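Local coordinates for putative laminarinase (Phanerochaete chrysosporium, PDB 2W39), which probably hydrolyses beta-glucans such as laminarin and lichenin, as an extracellular family 16 glycoside hydrolase of a white-rot fungus, at residues A13-F18 / T45-D50; I23-P26 / R30-Y33; A37-K42 / N70-R75; T82-F87 / A217-D222; I249-C254 / A285-D290. All coordinates share one frame; numbering follows the deposited sequence.

The five contacts lie in the two-sheet beta sandwich of this family 16 enzyme. Contact 2 is nested within the loop closed by contact 1, while contacts 1 and 3 interleave along the chain; contacts 4 and 5 follow. Contacts 2, 3 and 5 cluster, centres about 11 to 13 Å apart, because strand 69-76 pairs with both 31-33 and 246-253 in the mixed sheet. Contact 5 spans the sandwich to strand 288-297 of the antiparallel sheet, which contacts 1 and 4 also reach. Contact 4 is remote, its centre about 32 Å from that of contact 2. Bound glucan sugars lie near contacts 2 and 5 and bond Arg73 of contact 3; the N-acetylglucosamine at contact 1 is the protein's own glycan.

Contact 1 (A13-F18 / T45-D50); sequences AFLSTF and TYASGD. With NAG (2-acetamido-2-deoxy-beta-D-glucopyranose), chain C.
The ring of Tyr46 carries the N-acetylglucosamine over one face: sugar atom C5 sits above the ring centre, 3.8 Å from Tyr46 CG, so the pyranose rests on the aromatic surface. The Phe18 ring has Phe14 CD1 over one face, displaced toward the rim, with Thr17 OG1 at its edge in the ring plane. Tyr46 meets this sugar, part of the N-linked glycan, with its CB pointing away from the helical turn, while Thr45 and Ala47, the residues flanking it on strand 45-48, point toward that turn. There Leu15 CG lies 3.8 Å from Ala47 CB, and both methyls of the leucine touch that alanine. Leu15 CD2 reaches further along the strand, to Thr45 CG2 at 4.0 Å, the two side chains sliding past each other in opposite directions. Helix 14-17 thus packs on strand 45-48, an edge strand that pairs with 51-55 in the antiparallel sheet of the GH16 sandwich. Thr45 turns its methyl to Leu15 by placing CG2 anti to the backbone N, and OG1 then bonds to His20. Within segment 13-18, Ala13 O accepts from Ser16 N, Thr17 N and Thr17 OG1, the last at 3.1 Å from well above the carbonyl plane.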
# COMPACT_ATOMS: atom_id res chain seq x y z
N ALA A 13 -3.03 14.37 -12.79
CA ALA A 13 -1.74 14.77 -12.21
C ALA A 13 -0.79 13.58 -12.09
O ALA A 13 0.41 13.72 -12.26
CB ALA A 13 -1.92 15.42 -10.85
N PHE A 14 -1.34 12.41 -11.75
CA PHE A 14 -0.51 11.23 -11.54
C PHE A 14 0.28 10.84 -12.78
O PHE A 14 1.34 10.22 -12.67
CB PHE A 14 -1.37 10.04 -11.09
CG PHE A 14 -1.88 10.16 -9.68
CD1 PHE A 14 -1.10 9.71 -8.61
CD2 PHE A 14 -3.14 10.68 -9.42
CE1 PHE A 14 -1.58 9.77 -7.30
CE2 PHE A 14 -3.64 10.77 -8.12
CZ PHE A 14 -2.85 10.30 -7.04
N LEU A 15 -0.22 11.20 -13.97
CA LEU A 15 0.45 10.84 -15.22
C LEU A 15 1.73 11.64 -15.43
O LEU A 15 2.57 11.23 -16.22
CB LEU A 15 -0.48 10.98 -16.42
CG LEU A 15 -1.78 10.17 -16.32
CD1 LEU A 15 -2.62 10.38 -17.59
CD2 LEU A 15 -1.50 8.68 -16.08
N SER A 16 1.89 12.77 -14.75
CA SER A 16 3.16 13.50 -14.87
C SER A 16 4.05 13.37 -13.64
O SER A 16 5.26 13.55 -13.75
CB SER A 16 2.94 14.98 -15.21
OG SER A 16 2.08 15.60 -14.28
N THR A 17 3.47 13.00 -12.50
CA THR A 17 4.23 13.03 -11.25
C THR A 17 4.65 11.64 -10.76
O THR A 17 5.45 11.53 -9.82
CB THR A 17 3.43 13.74 -10.15
OG1 THR A 17 2.25 12.98 -9.90
CG2 THR A 17 3.09 15.20 -10.56
N PHE A 18 4.15 10.61 -11.43
CA PHE A 18 4.54 9.22 -11.18
C PHE A 18 4.99 8.62 -12.50
O PHE A 18 4.63 9.13 -13.55
CB PHE A 18 3.34 8.38 -10.69
CG PHE A 18 3.01 8.58 -9.22
CD1 PHE A 18 2.62 9.82 -8.71
CD2 PHE A 18 3.07 7.50 -8.35
CE1 PHE A 18 2.33 9.97 -7.37
CE2 PHE A 18 2.76 7.63 -7.00
CZ PHE A 18 2.39 8.88 -6.50
N THR A 45 -4.81 1.98 -16.48
CA THR A 45 -4.72 3.21 -15.72
C THR A 45 -5.67 4.19 -16.38
O THR A 45 -5.66 4.34 -17.61
CB THR A 45 -3.30 3.77 -15.74
OG1 THR A 45 -2.48 2.84 -15.02
CG2 THR A 45 -3.19 5.16 -15.08
N TYR A 46 -6.49 4.85 -15.56
CA TYR A 46 -7.46 5.83 -16.03
C TYR A 46 -7.32 6.98 -15.06
O TYR A 46 -7.48 6.80 -13.86
CB TYR A 46 -8.86 5.20 -15.99
CG TYR A 46 -9.98 6.14 -16.34
CD1 TYR A 46 -10.28 6.40 -17.67
CD2 TYR A 46 -10.75 6.74 -15.35
CE1 TYR A 46 -11.32 7.26 -18.02
CE2 TYR A 46 -11.80 7.60 -15.69
CZ TYR A 46 -12.06 7.85 -17.02
OH TYR A 46 -13.09 8.70 -17.39
N ALA A 47 -7.01 8.18 -15.56
CA ALA A 47 -6.61 9.31 -14.67
C ALA A 47 -7.19 10.60 -15.19
O ALA A 47 -6.58 11.27 -16.05
CB ALA A 47 -5.08 9.40 -14.54
N SER A 48 -8.38 10.95 -14.68
CA SER A 48 -9.18 12.07 -15.19
C SER A 48 -10.24 12.55 -14.18
O SER A 48 -10.82 11.75 -13.44
CB SER A 48 -9.85 11.67 -16.50
OG SER A 48 -10.35 12.81 -17.19
N GLY A 49 -10.52 13.85 -14.19
CA GLY A 49 -11.43 14.45 -13.20
C GLY A 49 -10.82 14.30 -11.81
O GLY A 49 -9.63 14.56 -11.63
N ASP A 50 -11.61 13.82 -10.85
CA ASP A 50 -11.11 13.58 -9.50
C ASP A 50 -10.93 12.08 -9.21
O ASP A 50 -11.12 11.64 -8.07
CB ASP A 50 -11.99 14.27 -8.43
CG ASP A 50 -13.37 13.66 -8.33
OD1 ASP A 50 -13.82 12.96 -9.26
OD2 ASP A 50 -14.03 13.91 -7.29
C1 NAG C . -11.79 2.95 -18.93
C2 NAG C . -13.13 2.91 -19.69
C3 NAG C . -14.21 3.73 -18.99
C4 NAG C . -14.25 3.48 -17.49
C5 NAG C . -12.84 3.65 -16.91
C6 NAG C . -12.83 3.47 -15.39
C7 NAG C . -13.30 2.90 -22.18
C8 NAG C . -13.06 3.74 -23.40
N2 NAG C . -12.93 3.47 -21.03
O3 NAG C . -15.49 3.46 -19.54
O4 NAG C . -15.14 4.39 -16.88
O5 NAG C . -12.00 2.70 -17.54
O6 NAG C . -13.21 2.16 -15.03
O7 NAG C . -13.80 1.78 -22.28

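Contact 2 (I23-P26 / R30-Y33); sequences IADP and RVNY
Val31 meets Asp25 at its CG1 methyl, which packs 3.5 Å from Asp25 CB, the two side chains crossing at about a right angle. A chi1 of 70° sets CG1 between the backbone N and the carbonyl carbon, against Asp25, and sends CG2, anti to the backbone N, over a face of the Tyr33 ring, offset toward its rim. The carbonyl of Val31 receives a hydrogen bond from a water at 3.1 Å from Val31 O, and the same water accepts from Asp25 N. Asn32 directs its CB away from the loop, and its ND2 bonds to Asn70 OD1 on strand 69-76. Tyr33 then returns to the contact edge-on: Ile23 O lies in the ring plane, 3.6 Å from Tyr33 CD2, and Asp25 OD1 approaches Tyr33 CE2, the carboxylate standing nearly upright to the ring. A second water joins Tyr33 N to Ile23 O, its own bond to Ile23 O being 2.7 Å. A third links Tyr33 OH with Asp25 OD1, at 2.7 Å from each. No direct hydrogen bond joins segments 23-26 and 30-33; their polar links run through the three waters, beside Pro26, which touches bound glucose. Asp25 OD2 is itself bonded to Gly29 N, Thr27 OG1 and Thr252 OG1, so this buried carboxylate is well supplied with polar partners, which would be expected to stabilise its ionised form.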
# COMPACT_ATOMS: atom_id res chain seq x y z
N ILE A 23 8.58 -3.64 -14.72
CA ILE A 23 9.65 -4.44 -14.13
C ILE A 23 9.15 -5.84 -13.87
O ILE A 23 7.95 -6.05 -13.65
CB ILE A 23 10.18 -3.81 -12.80
CG1 ILE A 23 9.08 -3.73 -11.72
CG2 ILE A 23 10.80 -2.45 -13.07
CD1 ILE A 23 9.59 -3.28 -10.36
N ALA A 24 10.07 -6.81 -13.91
CA ALA A 24 9.78 -8.12 -13.35
C ALA A 24 9.40 -7.93 -11.89
O ALA A 24 10.05 -7.18 -11.16
CB ALA A 24 10.99 -9.03 -13.48
N ASP A 25 8.34 -8.60 -11.45
CA ASP A 25 7.86 -8.37 -10.10
C ASP A 25 8.90 -8.83 -9.07
O ASP A 25 9.25 -10.01 -9.02
CB ASP A 25 6.55 -9.12 -9.86
CG ASP A 25 5.97 -8.83 -8.49
OD1 ASP A 25 6.37 -7.77 -7.93
OD2 ASP A 25 5.18 -9.65 -7.97
N PRO A 26 9.39 -7.92 -8.21
CA PRO A 26 10.32 -8.36 -7.16
C PRO A 26 9.72 -9.42 -6.23
O PRO A 26 10.47 -10.21 -5.65
CB PRO A 26 10.63 -7.06 -6.41
CG PRO A 26 10.39 -5.98 -7.41
CD PRO A 26 9.20 -6.45 -8.18
N ARG A 30 2.22 -13.53 -10.34
CA ARG A 30 1.72 -13.90 -11.66
C ARG A 30 1.18 -12.63 -12.32
O ARG A 30 -0.03 -12.45 -12.52
CB ARG A 30 0.66 -14.99 -11.53
CG ARG A 30 0.13 -15.52 -12.84
CD ARG A 30 1.23 -16.06 -13.76
NE ARG A 30 0.64 -16.55 -14.99
CZ ARG A 30 1.28 -16.66 -16.15
NH1 ARG A 30 2.56 -16.33 -16.26
NH2 ARG A 30 0.61 -17.12 -17.20
N VAL A 31 2.11 -11.72 -12.61
CA VAL A 31 1.77 -10.35 -13.02
C VAL A 31 2.66 -9.93 -14.16
O VAL A 31 3.83 -10.33 -14.24
CB VAL A 31 1.92 -9.37 -11.81
CG1 VAL A 31 3.39 -9.14 -11.42
CG2 VAL A 31 1.25 -8.03 -12.12
N ASN A 32 2.11 -9.11 -15.04
CA ASN A 32 2.89 -8.43 -16.07
C ASN A 32 2.71 -6.94 -15.85
O ASN A 32 1.65 -6.38 -16.19
CB ASN A 32 2.42 -8.84 -17.47
CG ASN A 32 3.30 -8.26 -18.55
OD1 ASN A 32 4.51 -8.43 -18.54
ND2 ASN A 32 2.69 -7.54 -19.48
N TYR A 33 3.71 -6.30 -15.25
CA TYR A 33 3.64 -4.88 -14.97
C TYR A 33 3.96 -4.11 -16.25
O TYR A 33 5.06 -4.21 -16.79
CB TYR A 33 4.65 -4.53 -13.89
CG TYR A 33 4.21 -4.79 -12.47
CD1 TYR A 33 2.92 -4.45 -12.03
CD2 TYR A 33 5.12 -5.29 -11.53
CE1 TYR A 33 2.55 -4.64 -10.69
CE2 TYR A 33 4.75 -5.47 -10.20
CZ TYR A 33 3.48 -5.11 -9.78
OH TYR A 33 3.09 -5.23 -8.46
O HOH W 1 6.12 -7.76 -14.73
O HOH W 2 5.15 -5.67 -6.82
O HOH W 3 6.80 -10.14 -13.35

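Contact 3 (A37-K42 / N70-R75); sequences ATALAK and NSVRIR
Ala39 and Val72 make the close part of this contact, with Ala39 CB 3.7 Å from Val72 CG1. Helix 36-41 comes near the strand here: Ala39 CA and Val72 CA are 7.2 Å apart. Val72 offers CG1 to the helix by holding it anti to its carbonyl carbon (chi1 -61°), and both residues are buried, meeting methyl to methyl. At the C-terminal end of the helix the packing is slighter and lies at the surface. The exposed Lys42 runs nearly straight as far as CE and bends only at chi4 (-67°); it crosses the side chain of Asn70 obliquely, its CD lying beside the NH2 end of the amide and somewhat out of its plane, 3.9 Å from Asn70 ND2. This is van der Waals contact of a methylene with an amide nitrogen, and no hydrogen bond crosses the two segments anywhere. The amide has its polar partner elsewhere, since Asn70 OD1 accepts from Asn32 ND2 of the adjoining strand. Arg73, further along the same strand, is hydrogen-bonded to a bound glucose. Helix 36-41, placed in the chain between strands 31-33 and 45-48, thus packs against strand 69-76 of the mixed sheet: Ala39 and Val72 both touch His20 of strand 18-20, Ala39 also meets Val34, and Val72 also packs on Leu54 of strand 51-55 in the opposing sheet.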
# COMPACT_ATOMS: atom_id res chain seq x y z
N ALA A 37 2.42 4.07 -21.14
CA ALA A 37 1.74 4.12 -22.44
C ALA A 37 0.85 2.89 -22.60
O ALA A 37 -0.30 2.97 -23.04
CB ALA A 37 2.75 4.21 -23.58
N THR A 38 1.38 1.73 -22.23
CA THR A 38 0.63 0.48 -22.38
C THR A 38 -0.57 0.46 -21.44
O THR A 38 -1.68 0.08 -21.85
CB THR A 38 1.55 -0.72 -22.13
OG1 THR A 38 2.65 -0.66 -23.05
CG2 THR A 38 0.81 -2.03 -22.34
N ALA A 39 -0.37 0.90 -20.20
CA ALA A 39 -1.47 0.96 -19.24
C ALA A 39 -2.61 1.85 -19.73
O ALA A 39 -3.78 1.49 -19.61
CB ALA A 39 -0.98 1.46 -17.89
N LEU A 40 -2.25 3.02 -20.27
CA LEU A 40 -3.27 3.93 -20.77
C LEU A 40 -4.01 3.34 -21.97
O LEU A 40 -5.24 3.40 -22.04
CB LEU A 40 -2.66 5.29 -21.09
CG LEU A 40 -2.23 6.10 -19.86
CD1 LEU A 40 -1.38 7.28 -20.28
CD2 LEU A 40 -3.43 6.57 -19.03
N ALA A 41 -3.26 2.74 -22.89
CA ALA A 41 -3.86 2.18 -24.11
C ALA A 41 -4.81 1.03 -23.77
O ALA A 41 -5.80 0.81 -24.47
CB ALA A 41 -2.78 1.69 -25.04
N LYS A 42 -4.48 0.28 -22.72
CA LYS A 42 -5.26 -0.89 -22.32
C LYS A 42 -6.30 -0.56 -21.24
O LYS A 42 -7.00 -1.45 -20.74
CB LYS A 42 -4.34 -2.03 -21.91
CG LYS A 42 -3.51 -2.53 -23.09
CD LYS A 42 -2.80 -3.84 -22.82
CE LYS A 42 -2.12 -4.37 -24.09
NZ LYS A 42 -3.10 -4.80 -25.15
N ASN A 70 -1.89 -8.64 -16.72
CA ASN A 70 -1.45 -7.25 -16.81
C ASN A 70 -1.96 -6.44 -15.62
O ASN A 70 -3.13 -6.56 -15.21
CB ASN A 70 -1.94 -6.58 -18.09
CG ASN A 70 -1.25 -7.08 -19.34
OD1 ASN A 70 -0.20 -7.70 -19.29
ND2 ASN A 70 -1.85 -6.77 -20.49
N SER A 71 -1.06 -5.63 -15.07
CA SER A 71 -1.37 -4.77 -13.94
C SER A 71 -0.37 -3.63 -13.93
O SER A 71 0.46 -3.51 -14.85
CB SER A 71 -1.31 -5.59 -12.65
OG SER A 71 -1.88 -4.85 -11.57
N VAL A 72 -0.43 -2.81 -12.88
CA VAL A 72 0.42 -1.63 -12.81
C VAL A 72 1.04 -1.47 -11.43
O VAL A 72 0.47 -1.87 -10.40
CB VAL A 72 -0.34 -0.34 -13.22
CG1 VAL A 72 -0.84 -0.41 -14.67
CG2 VAL A 72 -1.49 -0.03 -12.27
N ARG A 73 2.21 -0.83 -11.43
CA ARG A 73 2.97 -0.46 -10.25
C ARG A 73 3.48 0.95 -10.53
O ARG A 73 4.35 1.14 -11.38
CB ARG A 73 4.12 -1.45 -10.04
CG ARG A 73 5.11 -1.04 -8.95
CD ARG A 73 5.98 -2.19 -8.56
NE ARG A 73 7.16 -1.78 -7.80
CZ ARG A 73 7.81 -2.55 -6.93
NH1 ARG A 73 7.33 -3.74 -6.57
NH2 ARG A 73 8.91 -2.11 -6.35
N ILE A 74 2.89 1.94 -9.87
CA ILE A 74 3.27 3.32 -10.10
C ILE A 74 4.13 3.83 -8.98
O ILE A 74 3.96 3.44 -7.82
CB ILE A 74 2.03 4.23 -10.39
CG1 ILE A 74 1.11 4.45 -9.16
CG2 ILE A 74 1.25 3.71 -11.62
CD1 ILE A 74 0.12 5.59 -9.34
N ARG A 75 5.08 4.70 -9.31
CA ARG A 75 6.07 5.16 -8.36
C ARG A 75 6.22 6.67 -8.50
O ARG A 75 6.41 7.20 -9.61
CB ARG A 75 7.41 4.49 -8.67
CG ARG A 75 8.51 4.90 -7.69
CD ARG A 75 9.84 4.27 -8.03
NE ARG A 75 10.43 4.86 -9.24
CZ ARG A 75 11.56 4.45 -9.79
NH1 ARG A 75 12.21 3.42 -9.28
NH2 ARG A 75 12.04 5.07 -10.86

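Contact 4 (T82-F87 / A217-D222); sequences THVAVF and ATINTD
Thr221 OG1 is hydrogen-bonded to two groups, the chain's N-terminal nitrogen at Ala1 and Glu190 OE1, and this fixes the side chain so that its methyl is presented to Val84. With chi1 at 62°, OG1 takes the place between the backbone N and the carbonyl carbon, and CG2 goes anti to the carbonyl carbon. Thr221 CG2 and Val84 CG2 then meet tip to tip at 4.1 Å. Ile219, two residues earlier, does the same from beside it: its CD1 lies 4.0 Å from Val84 CG1 and about as far from Val84 CB, so the valine's end is touched by two methyls from one segment. The contact is wholly apolar and buried. Strands 83-89 and 218-220 belong to the same antiparallel sheet of the GH16 beta sandwich yet do not pair; 288-297 and 2-9 come between them, and their side chains meet probably because the sheet curls. Tyr297 and Trp224 pack on Ile219, and Tyr3 and Trp224 on Val84. Where strand 218-220 gives way to the 3-10 turn, Asn220 OD1 accepts from Asp222 N at 3.0 Å, forming an Asx turn with the donor tilted out of the amide plane. Asp222 OD2 also bonds to Ala1 N.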
# COMPACT_ATOMS: atom_id res chain seq x y z
N THR A 82 11.30 13.26 5.95
CA THR A 82 10.29 13.67 6.92
C THR A 82 9.11 14.29 6.18
O THR A 82 9.26 15.28 5.45
CB THR A 82 10.90 14.63 7.94
OG1 THR A 82 11.85 13.89 8.71
CG2 THR A 82 9.84 15.23 8.85
N HIS A 83 7.94 13.67 6.31
CA HIS A 83 6.78 14.10 5.54
C HIS A 83 5.54 13.42 6.08
O HIS A 83 5.62 12.50 6.91
CB HIS A 83 6.94 13.75 4.05
CG HIS A 83 6.83 12.28 3.74
ND1 HIS A 83 7.79 11.36 4.12
CD2 HIS A 83 5.91 11.59 3.03
CE1 HIS A 83 7.44 10.16 3.67
NE2 HIS A 83 6.30 10.27 3.01
N VAL A 84 4.39 13.90 5.58
CA VAL A 84 3.12 13.21 5.78
C VAL A 84 2.52 12.92 4.42
O VAL A 84 2.49 13.79 3.55
CB VAL A 84 2.12 14.07 6.60
CG1 VAL A 84 0.82 13.32 6.83
CG2 VAL A 84 2.73 14.46 7.95
N ALA A 85 2.04 11.69 4.22
CA ALA A 85 1.35 11.30 2.98
C ALA A 85 -0.07 10.88 3.33
O ALA A 85 -0.27 10.09 4.25
CB ALA A 85 2.09 10.15 2.27
N VAL A 86 -1.04 11.43 2.61
CA VAL A 86 -2.45 11.16 2.86
C VAL A 86 -3.09 10.60 1.60
O VAL A 86 -3.03 11.23 0.54
CB VAL A 86 -3.22 12.43 3.31
CG1 VAL A 86 -4.66 12.07 3.66
CG2 VAL A 86 -2.51 13.08 4.50
N PHE A 87 -3.72 9.44 1.72
CA PHE A 87 -4.33 8.69 0.63
C PHE A 87 -5.84 8.65 0.85
O PHE A 87 -6.29 8.09 1.85
CB PHE A 87 -3.80 7.24 0.58
CG PHE A 87 -2.30 7.11 0.41
CD1 PHE A 87 -1.76 6.72 -0.81
CD2 PHE A 87 -1.45 7.36 1.48
CE1 PHE A 87 -0.37 6.59 -0.96
CE2 PHE A 87 -0.05 7.24 1.32
CZ PHE A 87 0.49 6.87 0.11
N ALA A 217 -4.12 22.95 2.79
CA ALA A 217 -2.70 23.04 2.53
C ALA A 217 -1.85 23.06 3.81
O ALA A 217 -0.65 22.82 3.73
CB ALA A 217 -2.38 24.23 1.63
N THR A 218 -2.45 23.37 4.96
CA THR A 218 -1.75 23.32 6.26
C THR A 218 -2.40 22.26 7.14
O THR A 218 -3.63 22.22 7.25
CB THR A 218 -1.81 24.69 6.97
OG1 THR A 218 -1.17 25.68 6.16
CG2 THR A 218 -1.14 24.62 8.31
N ILE A 219 -1.57 21.42 7.76
CA ILE A 219 -2.07 20.37 8.65
C ILE A 219 -1.28 20.37 9.94
O ILE A 219 -0.16 20.90 9.98
CB ILE A 219 -2.02 18.96 8.01
CG1 ILE A 219 -0.57 18.55 7.70
CG2 ILE A 219 -2.94 18.88 6.79
CD1 ILE A 219 -0.40 17.09 7.29
N ASN A 220 -1.86 19.79 10.98
CA ASN A 220 -1.16 19.64 12.25
C ASN A 220 -1.52 18.28 12.84
O ASN A 220 -2.65 18.05 13.29
CB ASN A 220 -1.57 20.77 13.20
CG ASN A 220 -0.87 20.69 14.55
OD1 ASN A 220 -0.17 19.73 14.86
ND2 ASN A 220 -1.06 21.73 15.36
N THR A 221 -0.56 17.36 12.83
CA THR A 221 -0.83 15.98 13.22
C THR A 221 -1.06 15.83 14.72
O THR A 221 -1.53 14.78 15.15
CB THR A 221 0.28 15.02 12.75
OG1 THR A 221 1.51 15.41 13.37
CG2 THR A 221 0.44 15.07 11.25
N ASP A 222 -0.71 16.85 15.50
CA ASP A 222 -0.99 16.88 16.95
C ASP A 222 -2.47 16.67 17.23
O ASP A 222 -2.84 16.26 18.34
CB ASP A 222 -0.61 18.24 17.57
CG ASP A 222 0.89 18.47 17.65
OD1 ASP A 222 1.30 19.57 18.11
OD2 ASP A 222 1.68 17.57 17.27

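Contact 5 (I249-C254 / A285-D290); sequences INLTFC and ANAYWD
Trp289 NE1 gives the sole hydrogen bond between the segments, to Asn250 O at 3.1 Å and nearly straight, with an N-H...O angle of 165°. The acceptor lies in the indole plane, but the donor stands well above the plane of the carbonyl. The bond reaches a backbone oxygen, while Asn250's own side chain, its CB pointing away, bonds through OD1 to Trp103 NE1 on the sugar side. The aromatic contact is a CH-pi one: Ile249 CG2 sits over the face of the five-membered ring of Trp289, 3.8 Å from its centroid and 15° off the normal. Ile249 brings that methyl there by placing it anti to the backbone N. In the apolar packing, Leu251 CD2 lies 4.0 Å from Ala287 CB; it also touches Ala287 O. Ala287 is the centre of an inverse gamma turn that leads into strand 288-297. Here the two sheets face each other, and the touching parts, 249-251 and 287-289, run in opposite directions, 173° apart. Strand 246-253 lies between 69-76 and 98-105 in one sheet, Trp289 also touches Pro100 of the latter, and Ile249 meets Leu54 of strand 51-55, which pairs with 288-297 in the other sheet.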
# COMPACT_ATOMS: atom_id res chain seq x y z
N ILE A 249 2.33 2.57 -5.49
CA ILE A 249 0.99 1.98 -5.41
C ILE A 249 0.91 0.91 -6.49
O ILE A 249 1.20 1.19 -7.66
CB ILE A 249 -0.14 3.03 -5.60
CG1 ILE A 249 0.04 4.19 -4.62
CG2 ILE A 249 -1.50 2.35 -5.43
CD1 ILE A 249 -0.86 5.39 -4.92
N ASN A 250 0.56 -0.31 -6.11
CA ASN A 250 0.64 -1.43 -7.06
C ASN A 250 -0.41 -2.48 -6.80
O ASN A 250 -1.08 -2.49 -5.76
CB ASN A 250 2.04 -2.09 -7.03
CG ASN A 250 2.28 -2.84 -5.75
OD1 ASN A 250 2.60 -2.24 -4.72
ND2 ASN A 250 2.09 -4.17 -5.78
N LEU A 251 -0.51 -3.39 -7.76
CA LEU A 251 -1.31 -4.60 -7.59
C LEU A 251 -0.56 -5.75 -8.24
O LEU A 251 -0.36 -5.76 -9.46
CB LEU A 251 -2.68 -4.42 -8.23
CG LEU A 251 -3.53 -5.69 -8.36
CD1 LEU A 251 -3.84 -6.31 -7.00
CD2 LEU A 251 -4.81 -5.39 -9.14
N THR A 252 -0.11 -6.70 -7.43
CA THR A 252 0.41 -7.96 -7.95
C THR A 252 -0.58 -9.09 -7.65
O THR A 252 -1.62 -8.87 -7.01
CB THR A 252 1.87 -8.25 -7.48
OG1 THR A 252 2.39 -9.29 -8.33
CG2 THR A 252 1.97 -8.65 -6.02
N PHE A 253 -0.27 -10.30 -8.13
CA PHE A 253 -1.11 -11.48 -7.91
C PHE A 253 -0.23 -12.65 -7.52
O PHE A 253 0.86 -12.81 -8.09
CB PHE A 253 -1.91 -11.87 -9.17
CG PHE A 253 -2.52 -10.70 -9.88
CD1 PHE A 253 -1.90 -10.15 -11.00
CD2 PHE A 253 -3.70 -10.13 -9.42
CE1 PHE A 253 -2.46 -9.04 -11.66
CE2 PHE A 253 -4.26 -9.03 -10.07
CZ PHE A 253 -3.64 -8.49 -11.19
N CYS A 254 -0.68 -13.47 -6.58
CA CYS A 254 0.06 -14.66 -6.14
C CYS A 254 1.43 -14.24 -5.58
O CYS A 254 1.49 -13.33 -4.77
CB CYS A 254 0.17 -15.68 -7.30
SG CYS A 254 -1.43 -16.04 -8.07
N ALA A 285 -12.58 -8.16 -12.19
CA ALA A 285 -13.27 -6.90 -12.49
C ALA A 285 -13.22 -5.93 -11.31
O ALA A 285 -13.19 -4.71 -11.51
CB ALA A 285 -14.70 -7.16 -12.94
N ASN A 286 -13.19 -6.46 -10.10
CA ASN A 286 -13.12 -5.62 -8.90
C ASN A 286 -11.72 -5.49 -8.33
O ASN A 286 -11.54 -4.97 -7.23
CB ASN A 286 -14.14 -6.08 -7.86
CG ASN A 286 -15.57 -5.77 -8.29
OD1 ASN A 286 -15.83 -4.73 -8.91
ND2 ASN A 286 -16.49 -6.67 -7.98
N ALA A 287 -10.73 -5.89 -9.11
CA ALA A 287 -9.33 -5.76 -8.72
C ALA A 287 -8.79 -4.41 -9.19
O ALA A 287 -7.93 -4.33 -10.08
CB ALA A 287 -8.52 -6.91 -9.28
N TYR A 288 -9.32 -3.34 -8.59
CA TYR A 288 -8.92 -1.98 -8.94
C TYR A 288 -8.77 -1.10 -7.72
O TYR A 288 -9.50 -1.24 -6.72
CB TYR A 288 -9.89 -1.32 -9.94
CG TYR A 288 -11.30 -1.05 -9.44
CD1 TYR A 288 -11.65 0.20 -8.91
CD2 TYR A 288 -12.29 -2.02 -9.55
CE1 TYR A 288 -12.96 0.45 -8.47
CE2 TYR A 288 -13.58 -1.78 -9.10
CZ TYR A 288 -13.90 -0.55 -8.57
OH TYR A 288 -15.18 -0.31 -8.13
N TRP A 289 -7.81 -0.19 -7.80
CA TRP A 289 -7.76 0.98 -6.94
C TRP A 289 -8.61 2.07 -7.57
O TRP A 289 -8.54 2.28 -8.78
CB TRP A 289 -6.33 1.51 -6.89
CG TRP A 289 -5.31 0.69 -6.15
CD1 TRP A 289 -4.39 -0.17 -6.70
CD2 TRP A 289 -5.06 0.70 -4.75
NE1 TRP A 289 -3.60 -0.72 -5.70
CE2 TRP A 289 -3.99 -0.18 -4.50
CE3 TRP A 289 -5.65 1.38 -3.67
CZ2 TRP A 289 -3.47 -0.39 -3.21
CZ3 TRP A 289 -5.15 1.15 -2.38
CH2 TRP A 289 -4.07 0.28 -2.17
N ASP A 290 -9.37 2.79 -6.75
CA ASP A 290 -10.02 4.05 -7.15
C ASP A 290 -9.57 5.05 -6.09
O ASP A 290 -9.95 4.92 -4.91
CB ASP A 290 -11.55 3.89 -7.20
CG ASP A 290 -12.28 5.18 -7.51
OD1 ASP A 290 -11.72 6.27 -7.35
OD2 ASP A 290 -13.47 5.10 -7.90